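Fibrinogen binding protein (Staphylococcus aureus subsp. aureus Mu50, PDB 3DOA) probably binds fibrinogen, and belongs by its N-terminal and middle domains to the NFACT family, whose members such as RqcH and Rqc2 act in ribosome-associated quality control. Local coordinates at residues 114-118 against 129-135; 20-26 against 82-87; 168-174 against 195-201; 7-11 against 269-273; 14-18 against 44-48. The contacts are given in a common frame with arbitrary orientation. Where two conformers were deposited one is given. Residue numbers count along the deposited sequence, not the author numbering.

Interaction 1. Residues 114-118 against 129-135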
# COMPACT_ATOMS: atom_id res chain seq x y z
N TYR A 114 -0.47 -4.03 -23.36
CA TYR A 114 0.15 -3.46 -22.20
C TYR A 114 -0.98 -3.07 -21.23
O TYR A 114 -1.85 -2.27 -21.55
CB TYR A 114 0.97 -2.24 -22.62
CG TYR A 114 2.32 -2.56 -23.25
CD1 TYR A 114 2.53 -2.38 -24.61
CD2 TYR A 114 3.39 -3.06 -22.49
CE1 TYR A 114 3.78 -2.66 -25.18
CE2 TYR A 114 4.60 -3.34 -23.02
CZ TYR A 114 4.81 -3.14 -24.37
OH TYR A 114 6.03 -3.44 -24.97
N ARG A 115 -0.95 -3.67 -20.04
CA ARG A 115 -1.93 -3.47 -18.94
C ARG A 115 -1.29 -3.01 -17.61
O ARG A 115 -0.13 -3.35 -17.33
CB ARG A 115 -2.61 -4.79 -18.68
CG ARG A 115 -3.25 -5.34 -19.90
CD ARG A 115 -4.34 -4.44 -20.38
NE ARG A 115 -5.10 -4.95 -21.54
CZ ARG A 115 -5.15 -4.33 -22.71
NH1 ARG A 115 -4.45 -3.20 -22.94
NH2 ARG A 115 -5.89 -4.86 -23.66
N THR A 116 -2.04 -2.22 -16.82
CA THR A 116 -1.68 -1.87 -15.45
C THR A 116 -2.80 -2.22 -14.48
O THR A 116 -3.96 -1.80 -14.68
CB THR A 116 -1.42 -0.41 -15.32
OG1 THR A 116 -0.26 -0.11 -16.08
CG2 THR A 116 -1.19 -0.03 -13.88
N VAL A 117 -2.46 -3.00 -13.44
CA VAL A 117 -3.35 -3.22 -12.30
C VAL A 117 -3.05 -2.16 -11.21
O VAL A 117 -1.91 -2.01 -10.79
CB VAL A 117 -3.15 -4.61 -11.74
CG1 VAL A 117 -3.97 -4.80 -10.44
CG2 VAL A 117 -3.50 -5.64 -12.82
N ILE A 118 -4.08 -1.40 -10.81
CA ILE A 118 -3.99 -0.36 -9.78
C ILE A 118 -4.77 -0.77 -8.49
O ILE A 118 -5.99 -0.95 -8.51
CB ILE A 118 -4.55 0.95 -10.27
CG1 ILE A 118 -4.13 1.21 -11.72
CG2 ILE A 118 -4.08 2.06 -9.38
CD1 ILE A 118 -4.28 2.69 -12.19
N ILE A 129 -8.37 -1.97 -9.99
CA ILE A 129 -8.67 -1.39 -11.32
C ILE A 129 -7.60 -1.71 -12.39
O ILE A 129 -6.37 -1.62 -12.19
CB ILE A 129 -8.82 0.15 -11.29
CG1 ILE A 129 -9.79 0.62 -10.22
CG2 ILE A 129 -9.30 0.68 -12.62
CD1 ILE A 129 -9.58 2.12 -9.94
N LEU A 130 -8.12 -2.06 -13.57
CA LEU A 130 -7.30 -2.49 -14.68
C LEU A 130 -7.45 -1.43 -15.75
O LEU A 130 -8.56 -1.02 -16.08
CB LEU A 130 -7.83 -3.84 -15.15
CG LEU A 130 -6.98 -4.63 -16.13
CD1 LEU A 130 -5.54 -4.87 -15.61
CD2 LEU A 130 -7.79 -5.91 -16.45
N VAL A 131 -6.33 -0.97 -16.27
CA VAL A 131 -6.35 0.05 -17.26
C VAL A 131 -5.34 -0.38 -18.31
O VAL A 131 -4.50 -1.27 -18.03
CB VAL A 131 -5.95 1.39 -16.68
CG1 VAL A 131 -6.83 1.71 -15.50
CG2 VAL A 131 -4.50 1.35 -16.26
N ASP A 132 -5.40 0.24 -19.49
CA ASP A 132 -4.43 -0.00 -20.55
C ASP A 132 -3.30 1.01 -20.45
O ASP A 132 -3.29 1.87 -19.56
CB ASP A 132 -5.11 0.05 -21.89
CG ASP A 132 -5.65 1.44 -22.22
OD1 ASP A 132 -5.09 2.44 -21.74
OD2 ASP A 132 -6.65 1.54 -22.97
N GLU A 133 -2.35 0.91 -21.38
CA GLU A 133 -1.19 1.83 -21.46
C GLU A 133 -1.56 3.28 -21.65
O GLU A 133 -0.74 4.15 -21.31
CB GLU A 133 -0.16 1.45 -22.57
CG GLU A 133 -0.63 1.58 -23.98
CD GLU A 133 -1.58 0.45 -24.32
OE1 GLU A 133 -2.49 0.10 -23.53
OE2 GLU A 133 -1.44 -0.12 -25.41
N ASN A 134 -2.75 3.56 -22.18
CA ASN A 134 -3.26 4.95 -22.13
C ASN A 134 -4.16 5.34 -20.92
O ASN A 134 -4.79 6.40 -20.95
CB ASN A 134 -3.95 5.23 -23.43
CG ASN A 134 -3.05 4.90 -24.63
OD1 ASN A 134 -1.83 5.12 -24.59
ND2 ASN A 134 -3.65 4.36 -25.70
N ARG A 135 -4.19 4.50 -19.86
CA ARG A 135 -5.06 4.65 -18.70
C ARG A 135 -6.58 4.57 -18.97
O ARG A 135 -7.36 5.07 -18.18
CB ARG A 135 -4.77 6.00 -18.01
CG ARG A 135 -3.29 6.50 -17.95
CD ARG A 135 -2.34 5.67 -17.07
NE ARG A 135 -2.49 5.99 -15.66
CZ ARG A 135 -2.06 5.24 -14.63
NH1 ARG A 135 -1.43 4.09 -14.83
NH2 ARG A 135 -2.31 5.62 -13.40
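In an antiparallel ladder, alternate residues bond their backbones to one neighbouring strand or the other. T116 and V131 form one hydrogen-bonded pair, T116 N to V131 O at 2.9 Å and V131 N to T116 O at 3.0 Å. I118 and I129 form the next, I118 N to I129 O at 2.7 Å and I129 N to I118 O at 3.0 Å. The intervening residues bond outward: R115 to I103, V117 to I101, L130 to I138. Y114 O takes a weak bond from E133 N (3.2 Å) and a better one from R115 NH1 (3.1 Å). The same R115 NH1 makes a long salt bridge to E133 OE1 (3.9 Å), while R115 NE is satisfied by H81. T116 OG1 is hydrogen-bonded to D102, Y114 OH to K104 NZ and D132 OD1 to K136 N; R135 makes a salt bridge to E100. V117 CG2 meets L130 CD1 at 3.5 Å on one face; on the other, I118 CD1 lies 4.3 Å from V131 CG1. A type I turn, D132 to R135, closed by R135 N to D132 O (2.8 Å), leads toward strand 137-140. This is a beta hairpin within a five-stranded antiparallel meander.

Interaction 2. Residues 20-26 against 82-87; sequences TGRVHKI and LEGGII
Two antiparallel sheets join along a seam, where edge strand 22-30 of the four-stranded sheet meets the start of edge strand 86-92 of the five-stranded one. The segments run antiparallel and share a single backbone bridge, R22 with I86 (CA to CA 4.4 Å). L82 ends helix 73-82, and E83 is the first residue to leave helical angles; L82 to G85 form a type II turn, closed by G85 N to L82 O at 2.8 Å. At G84, phi/psi 110/-38, a side chain would clash with the preceding carbonyl. Four backbone hydrogen bonds zip the seam: T20 N to I87 O (2.7 Å), I87 N to G21 O (2.8 Å), V23 N to G85 O (2.9 Å) and G84 N to V23 O (2.9 Å). R22 (t, t, m) donates from NH1 to G84 O at 3.2 Å, with I86 CD1 over one guanidinium face. V23 (t) points toward the turn, its CG2 4.3 Å from I87 CD1, and I26 CD1 sits 4.0 Å from L82 CB. H24 and K25 both face V37 in a classic bulge. The join therefore rests chiefly on main-chain bonds, with R22 adding one side-chain bond and aliphatic packing backing them.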
# COMPACT_ATOMS: atom_id res chain seq x y z
N THR A 20 9.48 -9.57 -13.84
CA THR A 20 9.86 -10.66 -14.77
C THR A 20 9.01 -11.88 -14.69
O THR A 20 9.01 -12.68 -15.61
CB THR A 20 11.26 -11.13 -14.50
OG1 THR A 20 12.06 -10.01 -14.79
CG2 THR A 20 11.70 -12.35 -15.35
N GLY A 21 8.30 -12.06 -13.58
CA GLY A 21 7.52 -13.26 -13.38
C GLY A 21 6.34 -13.16 -14.32
O GLY A 21 5.98 -12.08 -14.82
N ARG A 22 5.75 -14.34 -14.53
CA ARG A 22 4.60 -14.55 -15.36
C ARG A 22 3.34 -14.74 -14.51
O ARG A 22 3.34 -15.48 -13.53
CB ARG A 22 4.83 -15.82 -16.16
CG ARG A 22 3.77 -16.08 -17.26
CD ARG A 22 4.11 -17.23 -18.16
NE ARG A 22 5.50 -17.24 -18.70
CZ ARG A 22 5.99 -16.54 -19.76
NH1 ARG A 22 5.25 -15.67 -20.45
NH2 ARG A 22 7.26 -16.72 -20.14
N VAL A 23 2.26 -14.10 -14.93
CA VAL A 23 0.99 -14.27 -14.28
C VAL A 23 0.38 -15.61 -14.73
O VAL A 23 0.06 -15.86 -15.91
CB VAL A 23 0.05 -13.16 -14.67
CG1 VAL A 23 -1.22 -13.28 -13.91
CG2 VAL A 23 0.72 -11.82 -14.48
N HIS A 24 0.20 -16.47 -13.76
CA HIS A 24 -0.02 -17.86 -14.02
C HIS A 24 -1.42 -18.29 -13.72
O HIS A 24 -1.82 -19.37 -14.15
CB HIS A 24 0.93 -18.63 -13.13
CG HIS A 24 0.91 -20.10 -13.36
ND1 HIS A 24 0.24 -20.97 -12.52
CD2 HIS A 24 1.47 -20.86 -14.32
CE1 HIS A 24 0.41 -22.21 -12.95
NE2 HIS A 24 1.15 -22.17 -14.04
N LYS A 25 -2.16 -17.48 -12.98
CA LYS A 25 -3.45 -17.89 -12.40
C LYS A 25 -4.05 -16.68 -11.69
O LYS A 25 -3.33 -15.85 -11.09
CB LYS A 25 -3.23 -19.00 -11.38
CG LYS A 25 -4.38 -19.99 -11.15
CD LYS A 25 -3.87 -21.54 -11.15
CE LYS A 25 -2.76 -21.90 -10.03
NZ LYS A 25 -1.84 -23.12 -10.29
N ILE A 26 -5.37 -16.56 -11.75
CA ILE A 26 -6.02 -15.48 -11.04
C ILE A 26 -7.33 -15.98 -10.49
O ILE A 26 -8.19 -16.36 -11.25
CB ILE A 26 -6.26 -14.24 -11.93
CG1 ILE A 26 -4.93 -13.87 -12.62
CG2 ILE A 26 -6.85 -13.06 -11.09
CD1 ILE A 26 -4.97 -12.57 -13.43
N LEU A 82 -4.50 -10.66 -18.48
CA LEU A 82 -3.24 -10.76 -17.72
C LEU A 82 -2.63 -12.15 -17.69
O LEU A 82 -1.44 -12.31 -17.72
CB LEU A 82 -3.44 -10.26 -16.29
CG LEU A 82 -4.08 -8.87 -16.16
CD1 LEU A 82 -4.24 -8.47 -14.70
CD2 LEU A 82 -3.29 -7.81 -16.93
N GLU A 83 -3.48 -13.16 -17.66
CA GLU A 83 -3.01 -14.52 -17.59
C GLU A 83 -2.16 -14.69 -18.81
O GLU A 83 -2.58 -14.38 -19.95
CB GLU A 83 -4.18 -15.48 -17.57
CG GLU A 83 -3.90 -16.78 -16.89
CD GLU A 83 -5.21 -17.56 -16.54
OE1 GLU A 83 -5.69 -17.43 -15.36
OE2 GLU A 83 -5.74 -18.30 -17.44
N GLY A 84 -0.94 -15.14 -18.57
CA GLY A 84 0.06 -15.21 -19.60
C GLY A 84 1.20 -14.22 -19.46
O GLY A 84 2.34 -14.58 -19.73
N GLY A 85 0.88 -13.00 -19.03
CA GLY A 85 1.77 -11.83 -19.07
C GLY A 85 2.99 -11.86 -18.18
O GLY A 85 3.14 -12.71 -17.28
N ILE A 86 3.89 -10.95 -18.46
CA ILE A 86 5.02 -10.77 -17.61
C ILE A 86 4.83 -9.47 -16.86
O ILE A 86 4.20 -8.51 -17.36
CB ILE A 86 6.34 -10.70 -18.42
CG1 ILE A 86 6.49 -11.94 -19.27
CG2 ILE A 86 7.56 -10.53 -17.51
CD1 ILE A 86 6.43 -13.23 -18.59
N ILE A 87 5.39 -9.47 -15.65
CA ILE A 87 5.31 -8.31 -14.76
C ILE A 87 6.52 -7.53 -15.09
O ILE A 87 7.63 -7.97 -14.92
CB ILE A 87 5.23 -8.64 -13.21
CG1 ILE A 87 3.84 -9.19 -12.87
CG2 ILE A 87 5.39 -7.41 -12.44
CD1 ILE A 87 3.85 -10.39 -11.93

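Interaction 3. Residues 168-174 against 195-201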
# COMPACT_ATOMS: atom_id res chain seq x y z
N LYS A 168 -1.17 17.13 -0.67
CA LYS A 168 -0.33 16.88 0.46
C LYS A 168 1.06 16.85 -0.09
O LYS A 168 1.24 16.97 -1.27
CB LYS A 168 -0.68 15.54 1.05
CG LYS A 168 -2.02 15.48 1.68
CD LYS A 168 -2.01 14.57 2.86
CE LYS A 168 -3.31 13.90 3.07
NZ LYS A 168 -3.96 14.31 4.30
N ILE A 169 2.05 16.70 0.77
CA ILE A 169 3.42 16.67 0.35
C ILE A 169 4.01 15.32 0.59
O ILE A 169 3.57 14.61 1.46
CB ILE A 169 4.24 17.67 1.10
CG1 ILE A 169 3.76 19.07 0.80
CG2 ILE A 169 5.64 17.59 0.67
CD1 ILE A 169 3.21 19.77 1.97
N ASN A 170 4.98 14.95 -0.21
CA ASN A 170 5.65 13.67 -0.07
C ASN A 170 6.76 13.85 1.00
O ASN A 170 7.73 14.60 0.82
CB ASN A 170 6.19 13.13 -1.41
CG ASN A 170 6.71 11.66 -1.32
OD1 ASN A 170 7.35 11.23 -0.35
ND2 ASN A 170 6.42 10.89 -2.35
N PRO A 171 6.58 13.17 2.14
CA PRO A 171 7.54 13.27 3.17
C PRO A 171 8.90 12.92 2.69
O PRO A 171 9.87 13.34 3.33
CB PRO A 171 7.07 12.25 4.19
CG PRO A 171 6.17 11.42 3.51
CD PRO A 171 5.50 12.26 2.53
N TYR A 172 9.04 12.17 1.62
CA TYR A 172 10.39 11.91 1.17
C TYR A 172 10.98 13.08 0.43
O TYR A 172 12.14 13.09 0.23
CB TYR A 172 10.46 10.66 0.34
CG TYR A 172 10.20 9.47 1.17
CD1 TYR A 172 11.20 8.96 1.99
CD2 TYR A 172 8.96 8.86 1.17
CE1 TYR A 172 10.99 7.89 2.82
CE2 TYR A 172 8.73 7.75 2.00
CZ TYR A 172 9.77 7.29 2.82
OH TYR A 172 9.60 6.22 3.63
N ASP A 173 10.20 14.09 0.03
CA ASP A 173 10.73 15.18 -0.82
C ASP A 173 11.09 16.43 -0.03
O ASP A 173 11.28 17.51 -0.56
CB ASP A 173 9.69 15.54 -1.88
CG ASP A 173 9.43 14.40 -2.89
OD1 ASP A 173 10.21 13.39 -3.02
OD2 ASP A 173 8.40 14.52 -3.58
N ILE A 174 11.18 16.27 1.28
CA ILE A 174 11.18 17.42 2.17
C ILE A 174 12.14 17.09 3.29
O ILE A 174 12.32 15.89 3.60
CB ILE A 174 9.75 17.67 2.65
CG1 ILE A 174 9.69 18.95 3.46
CG2 ILE A 174 9.22 16.46 3.44
CD1 ILE A 174 8.29 19.54 3.50
N LEU A 195 -0.29 14.58 10.05
CA LEU A 195 -1.23 13.77 9.28
C LEU A 195 -1.90 14.62 8.19
O LEU A 195 -2.08 14.18 7.10
CB LEU A 195 -2.27 13.13 10.18
CG LEU A 195 -2.93 11.86 9.66
CD1 LEU A 195 -1.90 10.73 9.46
CD2 LEU A 195 -4.02 11.40 10.62
N ASN A 196 -2.26 15.84 8.47
CA ASN A 196 -2.93 16.62 7.46
C ASN A 196 -2.06 17.07 6.32
O ASN A 196 -2.61 17.47 5.33
CB ASN A 196 -3.52 17.92 8.02
CG ASN A 196 -4.51 17.69 9.11
OD1 ASN A 196 -5.24 16.70 9.07
ND2 ASN A 196 -4.53 18.58 10.11
N GLN A 197 -0.74 17.10 6.44
CA GLN A 197 0.04 17.74 5.37
C GLN A 197 0.85 16.80 4.54
O GLN A 197 1.36 17.18 3.47
CB GLN A 197 0.99 18.81 5.91
CG GLN A 197 0.53 20.23 5.59
CD GLN A 197 -0.06 20.91 6.82
OE1 GLN A 197 0.01 22.13 6.96
NE2 GLN A 197 -0.59 20.11 7.75
N PHE A 198 0.99 15.57 5.03
CA PHE A 198 1.94 14.63 4.47
C PHE A 198 1.28 13.39 3.92
O PHE A 198 0.47 12.75 4.59
CB PHE A 198 3.05 14.38 5.51
CG PHE A 198 3.93 15.57 5.68
CD1 PHE A 198 4.99 15.80 4.81
CD2 PHE A 198 3.62 16.55 6.60
CE1 PHE A 198 5.81 16.96 4.91
CE2 PHE A 198 4.43 17.72 6.72
CZ PHE A 198 5.53 17.91 5.87
N GLU A 199 1.59 13.13 2.66
CA GLU A 199 0.98 12.04 1.85
C GLU A 199 1.36 10.71 2.44
O GLU A 199 2.52 10.42 2.76
CB GLU A 199 1.43 12.13 0.35
CG GLU A 199 0.98 10.95 -0.65
CD GLU A 199 1.57 11.03 -2.13
OE1 GLU A 199 2.74 11.52 -2.37
OE2 GLU A 199 0.82 10.56 -3.06
N GLY A 200 0.38 9.88 2.62
CA GLY A 200 0.66 8.55 3.13
C GLY A 200 1.00 8.39 4.60
O GLY A 200 1.35 7.28 5.02
N PHE A 201 0.87 9.44 5.39
CA PHE A 201 1.05 9.32 6.84
C PHE A 201 -0.16 8.70 7.54
O PHE A 201 -1.25 8.66 6.99
CB PHE A 201 1.35 10.68 7.46
CG PHE A 201 2.83 11.03 7.49
CD1 PHE A 201 3.82 10.13 7.05
CD2 PHE A 201 3.23 12.24 8.05
CE1 PHE A 201 5.16 10.46 7.12
CE2 PHE A 201 4.56 12.56 8.12
CZ PHE A 201 5.52 11.66 7.66
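Irregular segments can borrow the bonding pattern of a sheet for a single step, as residues 168-174 do beside 195-201. K168 starts the contact, with CB 4.1 Å from E199 CB and NZ 3.4 Å from L195 O, a weak hydrogen bond. I169 makes the one backbone bridge, with F198, donating from N to Q197 O (2.8 Å) and accepting at O from E199 N (2.7 Å); its CB also meets F198 CE1 at 4.2 Å. N170 turns the chain, its OD1 taking Y172 N at 2.8 Å in an Asx turn. P171 packs against two phenyl rings, CB 4.2 Å from F198 CD1 and 3.8 Å from F201 CZ; F225 and M229 of helix 220-232 touch it. Finally I174 CG2 meets the edge of the F198 ring, 3.7 Å from CE1. A type II turn from F198 to F201 brings both rings to this face. The loop is thus pinned to the helical region by two strong main-chain bonds at I169, and sealed by proline, isoleucine and phenylalanine.

Interaction 4. Residues 7-11 against 269-273; sequences FTKKM and LNDLL
Helices that lie far apart can still share a core when long side chains span the gap. Both segments, 7-11 and 269-273, are helical; the axes of these short segments approach to 11.9 Å, with N-to-C directions 119° apart. The nearest CA atoms are those of M11 and L269, at 6.7 Å. Aliphatic contacts dominate. L269, whose CA-to-CB bond points toward the first helix, sets CD2 3.9 Å from K10 CB. M11 (t, p, p) curls its CE to within 3.7 Å of L269 CB and 3.5 Å of L273 CD2. Among the aromatic contacts, F7 (chi1 t, chi2 87°) brings CZ 4.0 Å from both L269 CG and L273 CD1, and its ring edge faces L272, CE1 to CD2 at 4.4 Å. Y3 and F251 form edge-to-face pairs with this ring. The polar neighbour is N270, whose OD1 lies 3.0 Å from M11 CE while being hydrogen-bonded to L60 N of strand 57-61. K10 NZ turns elsewhere, to L234 O and E13. The packing joins the N-terminal helix to the last helix of the model, 269-276, and its chemistry is chiefly apolar: no polar bond joins the two segments, and cohesion comes mainly from buried hydrocarbon, methionine and phenyl surface.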
# COMPACT_ATOMS: atom_id res chain seq x y z
N PHE A 7 4.28 1.93 5.04
CA PHE A 7 4.13 0.48 5.02
C PHE A 7 4.13 -0.01 3.56
O PHE A 7 4.93 -0.89 3.17
CB PHE A 7 2.85 0.08 5.72
CG PHE A 7 2.79 -1.35 6.01
CD1 PHE A 7 3.34 -1.86 7.17
CD2 PHE A 7 2.24 -2.22 5.10
CE1 PHE A 7 3.32 -3.25 7.47
CE2 PHE A 7 2.20 -3.60 5.37
CZ PHE A 7 2.75 -4.13 6.59
N THR A 8 3.26 0.60 2.75
CA THR A 8 3.29 0.38 1.29
C THR A 8 4.71 0.51 0.70
O THR A 8 5.15 -0.36 -0.07
CB THR A 8 2.39 1.36 0.59
OG1 THR A 8 1.06 1.17 1.06
CG2 THR A 8 2.46 1.22 -0.93
N LYS A 9 5.45 1.55 1.03
CA LYS A 9 6.77 1.65 0.45
C LYS A 9 7.47 0.33 0.71
O LYS A 9 8.11 -0.20 -0.19
CB LYS A 9 7.59 2.85 1.01
CG LYS A 9 9.12 2.68 0.96
CD LYS A 9 9.89 3.91 1.48
CE LYS A 9 10.93 4.43 0.51
NZ LYS A 9 11.65 3.29 -0.18
N LYS A 10 7.30 -0.23 1.91
CA LYS A 10 8.09 -1.36 2.29
C LYS A 10 7.61 -2.69 1.76
O LYS A 10 8.45 -3.54 1.41
CB LYS A 10 8.15 -1.38 3.77
CG LYS A 10 8.98 -0.19 4.29
CD LYS A 10 10.42 -0.60 4.28
CE LYS A 10 11.26 0.53 4.45
NZ LYS A 10 12.67 0.07 4.19
N MET A 11 6.28 -2.88 1.69
CA MET A 11 5.70 -4.04 0.99
C MET A 11 6.13 -4.05 -0.49
O MET A 11 6.53 -5.12 -1.00
CB MET A 11 4.15 -4.03 1.06
CG MET A 11 3.47 -5.23 0.35
SD MET A 11 4.17 -6.80 0.85
CE MET A 11 3.31 -7.00 2.41
N LEU A 269 7.00 -8.93 6.03
CA LEU A 269 5.71 -8.30 6.18
C LEU A 269 4.60 -9.29 5.79
O LEU A 269 3.43 -9.11 6.18
CB LEU A 269 5.65 -7.03 5.34
CG LEU A 269 6.35 -5.75 5.82
CD1 LEU A 269 7.44 -6.02 6.80
CD2 LEU A 269 6.88 -4.98 4.61
N ASN A 270 4.95 -10.33 5.04
CA ASN A 270 3.93 -11.16 4.46
C ASN A 270 3.52 -12.12 5.50
O ASN A 270 2.34 -12.34 5.73
CB ASN A 270 4.49 -11.83 3.23
CG ASN A 270 4.74 -10.84 2.13
OD1 ASN A 270 3.96 -9.92 1.92
ND2 ASN A 270 5.83 -11.00 1.44
N ASP A 271 4.51 -12.66 6.19
CA ASP A 271 4.27 -13.40 7.41
C ASP A 271 3.45 -12.57 8.41
O ASP A 271 2.44 -13.05 8.95
CB ASP A 271 5.62 -13.74 8.03
CG ASP A 271 6.35 -14.82 7.29
OD1 ASP A 271 5.74 -15.46 6.45
OD2 ASP A 271 7.55 -15.07 7.55
N LEU A 272 3.90 -11.34 8.67
CA LEU A 272 3.25 -10.49 9.66
C LEU A 272 1.76 -10.42 9.34
O LEU A 272 0.93 -10.72 10.17
CB LEU A 272 3.89 -9.11 9.66
CG LEU A 272 3.22 -7.97 10.45
CD1 LEU A 272 3.17 -8.40 11.91
CD2 LEU A 272 3.94 -6.61 10.25
N LEU A 273 1.44 -10.07 8.10
CA LEU A 273 0.05 -10.00 7.66
C LEU A 273 -0.67 -11.38 7.70
O LEU A 273 -1.79 -11.47 8.20
CB LEU A 273 -0.02 -9.37 6.27
CG LEU A 273 -0.07 -7.84 6.07
CD1 LEU A 273 0.20 -7.07 7.33
CD2 LEU A 273 0.94 -7.43 4.96

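Interaction 5. Residues 14-18 against 44-48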
# COMPACT_ATOMS: atom_id res chain seq x y z
N SER A 14 9.61 -5.32 -0.92
CA SER A 14 9.76 -6.75 -0.83
C SER A 14 9.14 -7.54 -2.04
O SER A 14 9.36 -8.75 -2.16
CB SER A 14 9.16 -7.23 0.48
OG SER A 14 7.77 -7.09 0.42
N LEU A 15 8.38 -6.86 -2.91
CA LEU A 15 7.72 -7.53 -4.04
C LEU A 15 8.50 -7.39 -5.37
O LEU A 15 8.10 -7.93 -6.40
CB LEU A 15 6.29 -7.00 -4.22
CG LEU A 15 5.32 -7.23 -3.07
CD1 LEU A 15 3.90 -6.77 -3.40
CD2 LEU A 15 5.32 -8.67 -2.70
N GLN A 16 9.64 -6.72 -5.35
CA GLN A 16 10.42 -6.52 -6.57
C GLN A 16 10.99 -7.84 -7.19
O GLN A 16 11.22 -7.93 -8.42
CB GLN A 16 11.55 -5.56 -6.26
CG GLN A 16 11.02 -4.24 -5.74
CD GLN A 16 10.35 -3.47 -6.82
OE1 GLN A 16 10.94 -3.31 -7.86
NE2 GLN A 16 9.14 -2.97 -6.60
N PHE A 17 11.20 -8.85 -6.37
CA PHE A 17 11.72 -10.10 -6.87
C PHE A 17 10.67 -10.72 -7.79
O PHE A 17 10.99 -11.57 -8.58
CB PHE A 17 12.09 -11.04 -5.71
CG PHE A 17 10.90 -11.78 -5.13
CD1 PHE A 17 10.62 -13.07 -5.52
CD2 PHE A 17 10.07 -11.17 -4.22
CE1 PHE A 17 9.51 -13.76 -4.98
CE2 PHE A 17 8.97 -11.84 -3.68
CZ PHE A 17 8.68 -13.13 -4.06
N LEU A 18 9.43 -10.31 -7.71
CA LEU A 18 8.45 -10.78 -8.69
C LEU A 18 8.57 -10.11 -10.09
O LEU A 18 8.01 -10.62 -11.07
CB LEU A 18 7.02 -10.61 -8.14
CG LEU A 18 6.57 -11.31 -6.84
CD1 LEU A 18 5.23 -10.77 -6.34
CD2 LEU A 18 6.50 -12.79 -7.05
N ASN A 44 5.59 -20.96 -7.81
CA ASN A 44 4.47 -20.06 -7.73
C ASN A 44 4.53 -19.23 -6.46
O ASN A 44 5.07 -19.66 -5.44
CB ASN A 44 3.17 -20.86 -7.77
CG ASN A 44 3.05 -21.69 -9.02
OD1 ASN A 44 3.41 -21.25 -10.10
ND2 ASN A 44 2.53 -22.89 -8.89
N HIS A 45 3.96 -18.03 -6.56
CA HIS A 45 3.82 -17.08 -5.44
C HIS A 45 2.39 -16.49 -5.42
O HIS A 45 1.93 -16.00 -6.42
CB HIS A 45 4.88 -15.99 -5.59
CG HIS A 45 6.28 -16.51 -5.60
ND1 HIS A 45 7.04 -16.62 -4.45
CD2 HIS A 45 7.07 -16.94 -6.60
CE1 HIS A 45 8.24 -17.10 -4.75
NE2 HIS A 45 8.28 -17.29 -6.05
N GLN A 46 1.67 -16.58 -4.30
CA GLN A 46 0.28 -16.08 -4.16
C GLN A 46 0.23 -14.62 -3.66
O GLN A 46 0.46 -14.35 -2.50
CB GLN A 46 -0.46 -16.93 -3.13
CG GLN A 46 -1.61 -17.75 -3.58
CD GLN A 46 -2.07 -18.70 -2.46
OE1 GLN A 46 -1.78 -18.47 -1.26
NE2 GLN A 46 -2.79 -19.78 -2.84
N LEU A 47 -0.12 -13.72 -4.55
CA LEU A 47 -0.22 -12.28 -4.29
C LEU A 47 -1.67 -11.99 -3.94
O LEU A 47 -2.57 -12.25 -4.74
CB LEU A 47 0.18 -11.52 -5.55
CG LEU A 47 0.43 -10.04 -5.39
CD1 LEU A 47 1.54 -9.81 -4.38
CD2 LEU A 47 0.86 -9.51 -6.70
N LEU A 48 -1.93 -11.50 -2.74
CA LEU A 48 -3.28 -11.21 -2.34
C LEU A 48 -3.48 -9.73 -2.36
O LEU A 48 -2.65 -8.93 -1.85
CB LEU A 48 -3.57 -11.79 -0.96
CG LEU A 48 -4.98 -11.63 -0.36
CD1 LEU A 48 -5.33 -12.79 0.61
CD2 LEU A 48 -5.11 -10.30 0.32
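Residues 14-18, a weakly bonded helical end passing into a 3-10 turn over 16-18, pack against strand residues 44-48 in a helix-on-sheet contact. A hydrogen bond from L18 N to L15 O (3.0 Å) closes the turn. The backbones stay well apart, with CA atoms 9.3 Å from L15 to L47 and 8.5 Å from L18 to H45, so the contact belongs wholly to side chains. Strand alternation decides who takes part: H45 and L47 direct their CA-to-CB bonds toward the helical segment, with Q46 between them facing the other way. L47 CD1 meets L15 CD1 at 4.0 Å and L18 CD1 at 4.3 Å, and L18 CD2 rests 3.9 Å from H45 CB. L58, L60 and V38 extend this apolar layer across the four-stranded sheet. At the exposed margin F17 swings its ring to the H45 imidazole in a T-shaped pair, centroids 5.1 Å apart and planes at 77°. The phenyl edge points at the imidazole face, with F17 CE1 3.6 Å from H45 CE1.

Interaction 4 spans nearly the whole sequence, and the other four are nested within it. Interaction 5 uses the end of the same helix, 5-15, and the 3-10 turn that follows; its centre is about 11 Å from those of interactions 4 and 2. It shares a sheet with interaction 2, and their segments alternate along the chain. Interaction 1 follows both in series and meets interaction 2 (centres about 14 Å apart) through L82, at the end of helix 73-82, which packs on R115, V117 and L130 of the five-stranded sheet. Interaction 3 comes next, its centre about 33 Å from that of interaction 2, and touches interaction 4 at Y172 and K9. The N-terminal helix thus links sheets and helical region.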